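Local atomic coordinates of hydrolase, haloacid dehalogenase-like family (Porphyromonas gingivalis, PDB entry 2I6X), a protein that probably acts as a hydrolase of the haloacid dehalogenase superfamily, although the reaction and substrate particular to it are not assigned. Residues L16-R21 with P193-N198; F10-V15 with L107-N112; I31-I36 with R68-E73. All coordinates share one frame; numbering follows the deposited sequence. Where two conformers were deposited one is given.

Contact 1: L16-R21 with P193-N198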
loop_
_atom_site.group_PDB
_atom_site.type_symbol
_atom_site.label_atom_id
_atom_site.label_comp_id
_atom_site.label_asym_id
_atom_site.label_seq_id
_atom_site.Cartn_x
_atom_site.Cartn_y
_atom_site.Cartn_z
ATOM N N LEU A 16 -2.375 -6.405 3.848
ATOM C CA LEU A 16 -3.523 -6.138 4.714
ATOM C C LEU A 16 -4.835 -6.160 3.927
ATOM O O LEU A 16 -5.895 -6.500 4.468
ATOM C CB LEU A 16 -3.338 -4.800 5.422
ATOM C CG LEU A 16 -2.145 -4.633 6.377
ATOM C CD1 LEU A 16 -1.912 -3.161 6.802
ATOM C CD2 LEU A 16 -2.362 -5.512 7.606
ATOM N N ILE A 17 -4.776 -5.781 2.650
ATOM C CA ILE A 17 -5.954 -5.847 1.805
ATOM C C ILE A 17 -5.606 -6.791 0.670
ATOM O O ILE A 17 -4.665 -6.525 -0.093
ATOM C CB ILE A 17 -6.342 -4.457 1.186
ATOM C CG1 ILE A 17 -6.458 -3.373 2.257
ATOM C CG2 ILE A 17 -7.628 -4.572 0.294
ATOM C CD1 ILE A 17 -6.746 -1.996 1.677
ATOM N N HIS A 18 -6.333 -7.906 0.579
ATOM C CA HIS A 18 -6.208 -8.856 -0.532
ATOM C C HIS A 18 -6.658 -8.147 -1.795
ATOM O O HIS A 18 -7.702 -7.471 -1.804
ATOM C CB HIS A 18 -7.065 -10.116 -0.272
ATOM C CG HIS A 18 -7.051 -11.127 -1.389
ATOM N ND1 HIS A 18 -7.974 -12.149 -1.478
ATOM C CD2 HIS A 18 -6.228 -11.282 -2.453
ATOM C CE1 HIS A 18 -7.720 -12.883 -2.548
ATOM N NE2 HIS A 18 -6.667 -12.374 -3.160
ATOM N N LEU A 19 -5.878 -8.310 -2.854
ATOM C CA LEU A 19 -6.120 -7.616 -4.113
ATOM C C LEU A 19 -6.669 -8.498 -5.221
ATOM O O LEU A 19 -6.431 -9.701 -5.251
ATOM C CB LEU A 19 -4.814 -6.973 -4.591
ATOM C CG LEU A 19 -4.152 -5.918 -3.690
ATOM C CD1 LEU A 19 -2.824 -5.420 -4.296
ATOM C CD2 LEU A 19 -5.090 -4.723 -3.433
ATOM N N ASN A 20 -7.383 -7.878 -6.151
ATOM C CA ASN A 20 -7.965 -8.564 -7.300
ATOM C C ASN A 20 -7.816 -7.645 -8.501
ATOM O O ASN A 20 -8.699 -6.822 -8.774
ATOM C CB ASN A 20 -9.458 -8.874 -7.027
ATOM C CG ASN A 20 -10.166 -9.618 -8.185
ATOM O OD1 ASN A 20 -9.587 -9.896 -9.239
ATOM N ND2 ASN A 20 -11.445 -9.941 -7.969
ATOM N N ARG A 21 -6.700 -7.778 -9.215
ATOM C CA ARG A 21 -6.415 -6.867 -10.325
ATOM C C ARG A 21 -7.351 -7.039 -11.522
ATOM O O ARG A 21 -7.702 -6.050 -12.148
ATOM C CB ARG A 21 -4.913 -6.835 -10.710
ATOM C CG ARG A 21 -4.414 -7.748 -11.824
ATOM C CD ARG A 21 -2.861 -7.650 -11.964
ATOM N NE ARG A 21 -2.417 -6.612 -12.915
ATOM C CZ ARG A 21 -2.266 -6.814 -14.234
ATOM N NH1 ARG A 21 -1.844 -5.832 -15.042
ATOM N NH2 ARG A 21 -2.545 -8.012 -14.757
ATOM N N PRO A 193 4.823 -12.171 2.209
ATOM C CA PRO A 193 3.611 -12.977 2.135
ATOM C C PRO A 193 3.081 -12.985 0.708
ATOM O O PRO A 193 3.447 -12.126 -0.105
ATOM C CB PRO A 193 2.631 -12.230 3.052
ATOM C CG PRO A 193 3.097 -10.786 3.014
ATOM C CD PRO A 193 4.590 -10.821 2.769
ATOM N N ASP A 194 2.254 -13.965 0.398
ATOM C CA ASP A 194 1.402 -13.889 -0.783
ATOM C C ASP A 194 0.214 -12.935 -0.575
ATOM O O ASP A 194 -0.293 -12.763 0.540
ATOM C CB ASP A 194 0.872 -15.285 -1.184
ATOM C CG ASP A 194 1.957 -16.168 -1.799
ATOM O OD1 ASP A 194 2.905 -15.629 -2.442
ATOM O OD2 ASP A 194 1.853 -17.410 -1.644
ATOM N N ASN A 195 -0.216 -12.324 -1.672
ATOM C CA ASN A 195 -1.506 -11.685 -1.733
ATOM C C ASN A 195 -2.591 -12.692 -1.263
ATOM O O ASN A 195 -2.834 -13.714 -1.932
ATOM C CB ASN A 195 -1.765 -11.191 -3.162
ATOM C CG ASN A 195 -3.127 -10.553 -3.306
ATOM O OD1 ASN A 195 -3.512 -9.744 -2.475
ATOM N ND2 ASN A 195 -3.883 -10.949 -4.337
ATOM N N GLY A 196 -3.197 -12.407 -0.101
ATOM C CA GLY A 196 -4.252 -13.237 0.475
ATOM C C GLY A 196 -3.833 -14.287 1.508
ATOM O O GLY A 196 -4.680 -15.017 2.040
ATOM N N GLU A 197 -2.540 -14.372 1.811
ATOM C CA GLU A 197 -2.054 -15.343 2.798
ATOM C C GLU A 197 -2.422 -14.915 4.235
ATOM O O GLU A 197 -2.309 -13.732 4.563
ATOM C CB GLU A 197 -0.538 -15.448 2.668
ATOM C CG GLU A 197 0.110 -16.620 3.417
ATOM C CD GLU A 197 1.641 -16.530 3.370
ATOM O OE1 GLU A 197 2.310 -16.933 4.362
ATOM O OE2 GLU A 197 2.176 -16.028 2.350
ATOM N N ASN A 198 -2.834 -15.854 5.089
ATOM C CA ASN A 198 -2.909 -15.551 6.525
ATOM C C ASN A 198 -1.562 -15.670 7.190
ATOM O O ASN A 198 -1.150 -16.770 7.574
ATOM C CB ASN A 198 -3.895 -16.413 7.335
ATOM C CG ASN A 198 -3.944 -15.958 8.824
ATOM O OD1 ASN A 198 -3.580 -14.801 9.134
ATOM N ND2 ASN A 198 -4.369 -16.844 9.731
#
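Asn195 and Gly196 lie against His18 and Leu19, fastening the loop after strand 189-191 to strand 17-19. That strand pairs antiparallel with 87-90 in the flap after the first strand of the HAD fold, the cap lying between the two flap strands in sequence. A type II beta turn from Asp194 to Glu197 shapes the loop, braced by Glu197 OE2 accepting from Asp194 N. Asn195 follows, with CG anti to its backbone N (chi1 178°), and its amide grips one residue twice. OD1 takes Leu19 N through an in-plane lone pair at 2.8 Å, while ND2 donates a hydrogen bond to Leu19 O at 3.0 Å. An asparagine suits the place because one flat group both accepts and donates, as a neighbouring strand would. In the His18 conformer given, one of two deposited, Asn195 ND2 lies at the ring edge, near its plane, with ring and amide planes 60° apart. Gly196, third in the turn, has phi 95°, a conformation glycine adopts easily. With only hydrogens on CA, it can lie against one face of the imidazole, a CH-pi contact resting on the same conformer. Gly196 CA sits 4.1 Å from the His18 ring centroid, offset toward the rim.

Contact 2: F10-V15 with L107-N112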
loop_
_atom_site.group_PDB
_atom_site.type_symbol
_atom_site.label_atom_id
_atom_site.label_comp_id
_atom_site.label_asym_id
_atom_site.label_seq_id
_atom_site.Cartn_x
_atom_site.Cartn_y
_atom_site.Cartn_z
ATOM N N PHE A 10 4.436 -2.472 7.533
ATOM C CA PHE A 10 3.537 -3.266 6.710
ATOM C C PHE A 10 3.292 -2.563 5.399
ATOM O O PHE A 10 3.183 -1.335 5.368
ATOM C CB PHE A 10 2.181 -3.395 7.411
ATOM C CG PHE A 10 2.230 -4.141 8.707
ATOM C CD1 PHE A 10 1.908 -5.500 8.757
ATOM C CD2 PHE A 10 2.567 -3.491 9.885
ATOM C CE1 PHE A 10 1.948 -6.197 9.962
ATOM C CE2 PHE A 10 2.623 -4.182 11.076
ATOM C CZ PHE A 10 2.310 -5.539 11.111
ATOM N N ASP A 11 3.160 -3.322 4.315
ATOM C CA ASP A 11 2.485 -2.767 3.120
ATOM C C ASP A 11 0.960 -2.843 3.363
ATOM O O ASP A 11 0.504 -3.527 4.267
ATOM C CB ASP A 11 2.881 -3.571 1.880
ATOM C CG ASP A 11 2.498 -2.903 0.571
ATOM O OD1 ASP A 11 2.093 -1.709 0.521
ATOM O OD2 ASP A 11 2.602 -3.620 -0.449
ATOM N N LEU A 12 0.186 -2.145 2.546
ATOM C CA LEU A 12 -1.249 -2.149 2.625
ATOM C C LEU A 12 -1.788 -3.193 1.641
ATOM O O LEU A 12 -2.255 -4.266 2.065
ATOM C CB LEU A 12 -1.803 -0.751 2.308
ATOM C CG LEU A 12 -3.324 -0.550 2.462
ATOM C CD1 LEU A 12 -3.836 -0.889 3.868
ATOM C CD2 LEU A 12 -3.677 0.883 2.083
ATOM N N GLY A 13 -1.717 -2.885 0.343
ATOM C CA GLY A 13 -2.134 -3.797 -0.703
ATOM C C GLY A 13 -1.325 -5.075 -0.613
ATOM O O GLY A 13 -0.077 -5.028 -0.462
ATOM N N GLY A 14 -2.015 -6.218 -0.695
ATOM C CA GLY A 14 -1.340 -7.516 -0.698
ATOM C C GLY A 14 -1.244 -8.086 0.705
ATOM O O GLY A 14 -1.778 -9.161 0.993
ATOM N N VAL A 15 -0.639 -7.325 1.593
ATOM C CA VAL A 15 -0.447 -7.697 2.987
ATOM C C VAL A 15 -1.726 -7.573 3.877
ATOM O O VAL A 15 -2.109 -8.512 4.570
ATOM C CB VAL A 15 0.770 -6.842 3.544
ATOM C CG1 VAL A 15 1.005 -7.092 5.018
ATOM C CG2 VAL A 15 1.999 -7.171 2.736
ATOM N N LEU A 107 4.817 0.703 14.990
ATOM C CA LEU A 107 4.175 0.155 13.812
ATOM C C LEU A 107 4.066 1.213 12.750
ATOM O O LEU A 107 3.683 2.346 13.024
ATOM C CB LEU A 107 2.767 -0.343 14.158
ATOM C CG LEU A 107 2.702 -1.409 15.247
ATOM C CD1 LEU A 107 1.268 -1.777 15.538
ATOM C CD2 LEU A 107 3.544 -2.648 14.880
ATOM N N PHE A 108 4.405 0.833 11.524
ATOM C CA PHE A 108 4.429 1.750 10.399
ATOM C C PHE A 108 3.806 1.101 9.173
ATOM O O PHE A 108 3.818 -0.109 9.040
ATOM C CB PHE A 108 5.866 2.180 10.129
ATOM C CG PHE A 108 6.532 2.781 11.333
ATOM C CD1 PHE A 108 6.356 4.136 11.639
ATOM C CD2 PHE A 108 7.298 1.987 12.186
ATOM C CE1 PHE A 108 6.937 4.683 12.771
ATOM C CE2 PHE A 108 7.902 2.539 13.304
ATOM C CZ PHE A 108 7.720 3.886 13.597
ATOM N N LEU A 109 3.227 1.923 8.306
ATOM C CA LEU A 109 2.796 1.476 6.993
ATOM C C LEU A 109 3.705 2.092 5.918
ATOM O O LEU A 109 3.969 3.301 5.931
ATOM C CB LEU A 109 1.325 1.833 6.746
ATOM C CG LEU A 109 0.657 1.225 5.499
ATOM C CD1 LEU A 109 0.097 -0.174 5.766
ATOM C CD2 LEU A 109 -0.448 2.166 4.938
ATOM N N LEU A 110 4.208 1.265 5.006
ATOM C CA LEU A 110 4.924 1.807 3.857
ATOM C C LEU A 110 4.252 1.244 2.607
ATOM O O LEU A 110 4.373 0.065 2.285
ATOM C CB LEU A 110 6.438 1.527 3.884
ATOM C CG LEU A 110 7.212 1.972 2.638
ATOM C CD1 LEU A 110 7.145 3.475 2.527
ATOM C CD2 LEU A 110 8.697 1.474 2.590
ATOM N N SER A 111 3.586 2.135 1.881
ATOM C CA SER A 111 2.675 1.707 0.848
ATOM C C SER A 111 2.777 2.524 -0.431
ATOM O O SER A 111 2.792 3.749 -0.381
ATOM C CB SER A 111 1.250 1.752 1.420
ATOM O OG SER A 111 0.313 1.602 0.402
ATOM N N ASN A 112 2.866 1.834 -1.571
ATOM C CA ASN A 112 2.579 2.470 -2.866
ATOM C C ASN A 112 1.076 2.497 -3.053
ATOM O O ASN A 112 0.436 1.449 -3.153
ATOM C CB ASN A 112 3.216 1.762 -4.057
ATOM C CG ASN A 112 4.676 2.032 -4.182
ATOM O OD1 ASN A 112 5.255 2.846 -3.457
ATOM N ND2 ASN A 112 5.304 1.340 -5.110
HETATM O O HOH W 1 -0.151 -0.683 -0.801
HETATM O O HOH W 2 3.095 -0.873 -1.963
#
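Leu109 lays its CD1 methyl across the backbone where strand 7-10 ends, 3.3 Å from Phe10 O and 4.0 Å from Leu12 CB. Its CG stands anti to the backbone N (chi1 -170°), which starts the branched end toward this turn of chain. A leucine fits here because its CD1 methyl can touch both Phe10 CB and Leu12 CB. Further back, Phe10 meets Leu107 CD2 with the edge of its ring, and the carbonyl of Phe108 lies at that edge too. The backbones belong to neighbouring central strands of the parallel HAD sheet: Phe10 N donates to Phe108 O and Leu110 N to Phe10 O, bonds that bracket the Phe10-Leu109 pair. Beyond these bonds strand 7-10 has ended, and ordered waters link the two chains. Asp11 OD1 receives a hydrogen bond from each of two waters, both at 2.8 Å. One of these waters also accepts from Gly13 N and Ser111 OG, the latter at 2.6 Å, and donates to Asn112 O; the other accepts from Asn112 N. Lys150 NZ hydrogen-bonds Leu110 O and forms a long, weak ion pair with Asp11 OD1. Asp11 stands where HAD hydrolases carry their nucleophile, and Ser111 and Lys150 match the next two family motifs. Asp11 OD2 and Gly13 O, both acceptors, lie 3.0 Å apart, with Asp174 and Asp175 close to OD2; such a gathering of oxygens is consistent with the magnesium site of relatives.

Contact 3: I31-I36 with R68-E73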
loop_
_atom_site.group_PDB
_atom_site.type_symbol
_atom_site.label_atom_id
_atom_site.label_comp_id
_atom_site.label_asym_id
_atom_site.label_seq_id
_atom_site.Cartn_x
_atom_site.Cartn_y
_atom_site.Cartn_z
ATOM N N ILE A 31 -15.419 1.548 -18.427
ATOM C CA ILE A 31 -15.422 3.001 -18.630
ATOM C C ILE A 31 -14.492 3.500 -19.739
ATOM O O ILE A 31 -14.097 4.674 -19.740
ATOM C CB ILE A 31 -15.148 3.797 -17.338
ATOM C CG1 ILE A 31 -13.825 3.364 -16.701
ATOM C CG2 ILE A 31 -16.359 3.688 -16.409
ATOM C CD1 ILE A 31 -13.366 4.218 -15.470
ATOM N N GLY A 32 -14.140 2.610 -20.670
ATOM C CA GLY A 32 -13.403 2.991 -21.883
ATOM C C GLY A 32 -11.885 2.968 -21.831
ATOM O O GLY A 32 -11.226 3.234 -22.836
ATOM N N VAL A 33 -11.312 2.654 -20.673
ATOM C CA VAL A 33 -9.851 2.520 -20.578
ATOM C C VAL A 33 -9.447 1.128 -21.094
ATOM O O VAL A 33 -9.250 0.183 -20.320
ATOM C CB VAL A 33 -9.316 2.795 -19.158
ATOM C CG1 VAL A 33 -7.803 2.950 -19.196
ATOM C CG2 VAL A 33 -9.938 4.036 -18.569
ATOM N N ALA A 34 -9.351 1.022 -22.416
ATOM C CA ALA A 34 -9.240 -0.255 -23.112
ATOM C C ALA A 34 -7.848 -0.909 -23.032
ATOM O O ALA A 34 -7.726 -2.142 -22.986
ATOM C CB ALA A 34 -9.679 -0.085 -24.581
ATOM N N ASP A 35 -6.811 -0.074 -23.033
ATOM C CA ASP A 35 -5.438 -0.548 -22.953
ATOM C C ASP A 35 -4.995 -0.606 -21.481
ATOM O O ASP A 35 -3.807 -0.517 -21.175
ATOM C CB ASP A 35 -4.518 0.359 -23.775
ATOM C CG ASP A 35 -4.614 0.092 -25.259
ATOM O OD1 ASP A 35 -4.211 -1.006 -25.716
ATOM O OD2 ASP A 35 -5.082 0.994 -25.992
ATOM N N ILE A 36 -5.966 -0.759 -20.581
ATOM C CA ILE A 36 -5.703 -0.739 -19.136
ATOM C C ILE A 36 -4.700 -1.786 -18.654
ATOM O O ILE A 36 -3.874 -1.499 -17.787
ATOM C CB ILE A 36 -7.005 -0.824 -18.262
ATOM C CG1 ILE A 36 -6.654 -0.707 -16.770
ATOM C CG2 ILE A 36 -7.834 -2.083 -18.563
ATOM C CD1 ILE A 36 -6.152 0.691 -16.355
ATOM N N ARG A 68 -8.002 12.469 -21.738
ATOM C CA ARG A 68 -7.360 12.782 -23.014
ATOM C C ARG A 68 -6.912 11.487 -23.696
ATOM O O ARG A 68 -7.133 11.300 -24.877
ATOM C CB ARG A 68 -6.173 13.729 -22.786
ATOM C CG ARG A 68 -5.506 14.336 -24.056
ATOM C CD ARG A 68 -4.219 15.162 -23.699
ATOM N NE ARG A 68 -4.367 15.811 -22.381
ATOM C CZ ARG A 68 -4.994 16.975 -22.163
ATOM N NH1 ARG A 68 -5.514 17.664 -23.177
ATOM N NH2 ARG A 68 -5.097 17.459 -20.927
ATOM N N TYR A 69 -6.329 10.581 -22.917
ATOM C CA TYR A 69 -5.787 9.313 -23.422
ATOM C C TYR A 69 -6.838 8.385 -24.060
ATOM O O TYR A 69 -6.587 7.742 -25.072
ATOM C CB TYR A 69 -5.025 8.621 -22.279
ATOM C CG TYR A 69 -4.250 7.363 -22.597
ATOM C CD1 TYR A 69 -2.869 7.408 -22.808
ATOM C CD2 TYR A 69 -4.881 6.112 -22.615
ATOM C CE1 TYR A 69 -2.143 6.244 -23.067
ATOM C CE2 TYR A 69 -4.163 4.942 -22.873
ATOM C CZ TYR A 69 -2.802 5.010 -23.086
ATOM O OH TYR A 69 -2.086 3.849 -23.344
ATOM N N ILE A 70 -8.019 8.319 -23.475
ATOM C CA ILE A 70 -9.048 7.435 -24.023
ATOM C C ILE A 70 -10.058 8.160 -24.934
ATOM O O ILE A 70 -10.881 7.520 -25.594
ATOM C CB ILE A 70 -9.732 6.585 -22.914
ATOM C CG1 ILE A 70 -10.658 7.443 -22.043
ATOM C CG2 ILE A 70 -8.654 5.861 -22.055
ATOM C CD1 ILE A 70 -11.542 6.622 -21.092
ATOM N N GLY A 71 -9.954 9.490 -24.988
ATOM C CA GLY A 71 -10.887 10.329 -25.739
ATOM C C GLY A 71 -12.278 10.303 -25.144
ATOM O O GLY A 71 -13.264 10.206 -25.860
ATOM N N LYS A 72 -12.348 10.376 -23.819
ATOM C CA LYS A 72 -13.611 10.286 -23.092
ATOM C C LYS A 72 -13.411 10.864 -21.701
ATOM O O LYS A 72 -12.436 10.537 -21.041
ATOM C CB LYS A 72 -14.063 8.822 -22.989
ATOM C CG LYS A 72 -15.554 8.597 -22.742
ATOM C CD LYS A 72 -15.794 7.187 -22.210
ATOM C CE LYS A 72 -16.820 6.427 -23.055
ATOM N NZ LYS A 72 -16.714 4.940 -22.828
ATOM N N GLU A 73 -14.344 11.706 -21.265
ATOM C CA GLU A 73 -14.274 12.353 -19.960
ATOM C C GLU A 73 -14.663 11.384 -18.845
ATOM O O GLU A 73 -15.750 10.795 -18.873
ATOM C CB GLU A 73 -15.150 13.616 -19.965
ATOM C CG GLU A 73 -16.033 13.831 -18.735
ATOM C CD GLU A 73 -15.437 14.784 -17.718
ATOM O OE1 GLU A 73 -14.602 15.641 -18.114
ATOM O OE2 GLU A 73 -15.824 14.681 -16.527
#
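Ile70 pushes its side chain against the backbone of Gly32 and Val33, and each of its outer branches has its own target. With CG1 held between the backbone N and the carbonyl carbon (chi1 72°), and the chain extended beyond it, CD1 comes to 3.5 Å from Ile31 O and 3.7 Å from Gly32 C. CG2 takes the other direction, 3.8 Å from Val33 CA, and CB sits 3.7 Å from Gly32 O. A beta-branched residue suits the spot, since its two arms reach the residues on either side of Gly32. Val33 answers with a methyl: its CG2 lies 4.0 Å from Ile70 CD1, the two side chains crossing at about a right angle. Val33 also packs on Phe28, Met39 and Leu74, which makes an apolar, compact side chain fitting at this buried position. The segments run in nearly opposite directions, 157° apart, in the helical cap inserted between the two flap strands, 17-19 and 87-90, as in C1-capped HAD enzymes. Segment 31-36 follows helix 21-30, and 68-73 carries the end of helix 59-70 and the chain beyond it. Both helices finish in a Schellman motif with a glycine of positive phi at C-prime, Gly32 in one and Gly71 in the other. Gly32 has a second reason to be small, because a CB there would be directed toward 68-73. Its absence allows Ile70 CD1 and Lys72 NZ to approach, NZ lying 4.0 Å from Gly32 CA. The aliphatic part of that lysine runs past Ile31 O, its CD 3.9 Å away. Tyr69, the residue before Ile70, brings OH to 4.3 Å from Asp35 CB, a loose contact, and also touches Met39.

In the fold
Contacts 1 and 2 are neighbours, their centres about 11 Å apart, and are directly joined through the loop between strand 7-10 and the flap. Ile17 N lies 3.0 Å from Leu12 O in a probable hydrogen bond. Leu16 CD1 packs on Asp11 O, and Asn195 OD1 rests 3.6 Å from Gly14 CA. Contact 1 thus lies against the turn that follows the presumed nucleophile of contact 2, and the two cross along the chain. Contact 3 belongs to the cap: its centre is about 30 Å from that of contact 2, with nearest atoms about 15 Å apart, and about 28 Å from that of contact 1, with nearest atoms about 6 Å apart, without touching.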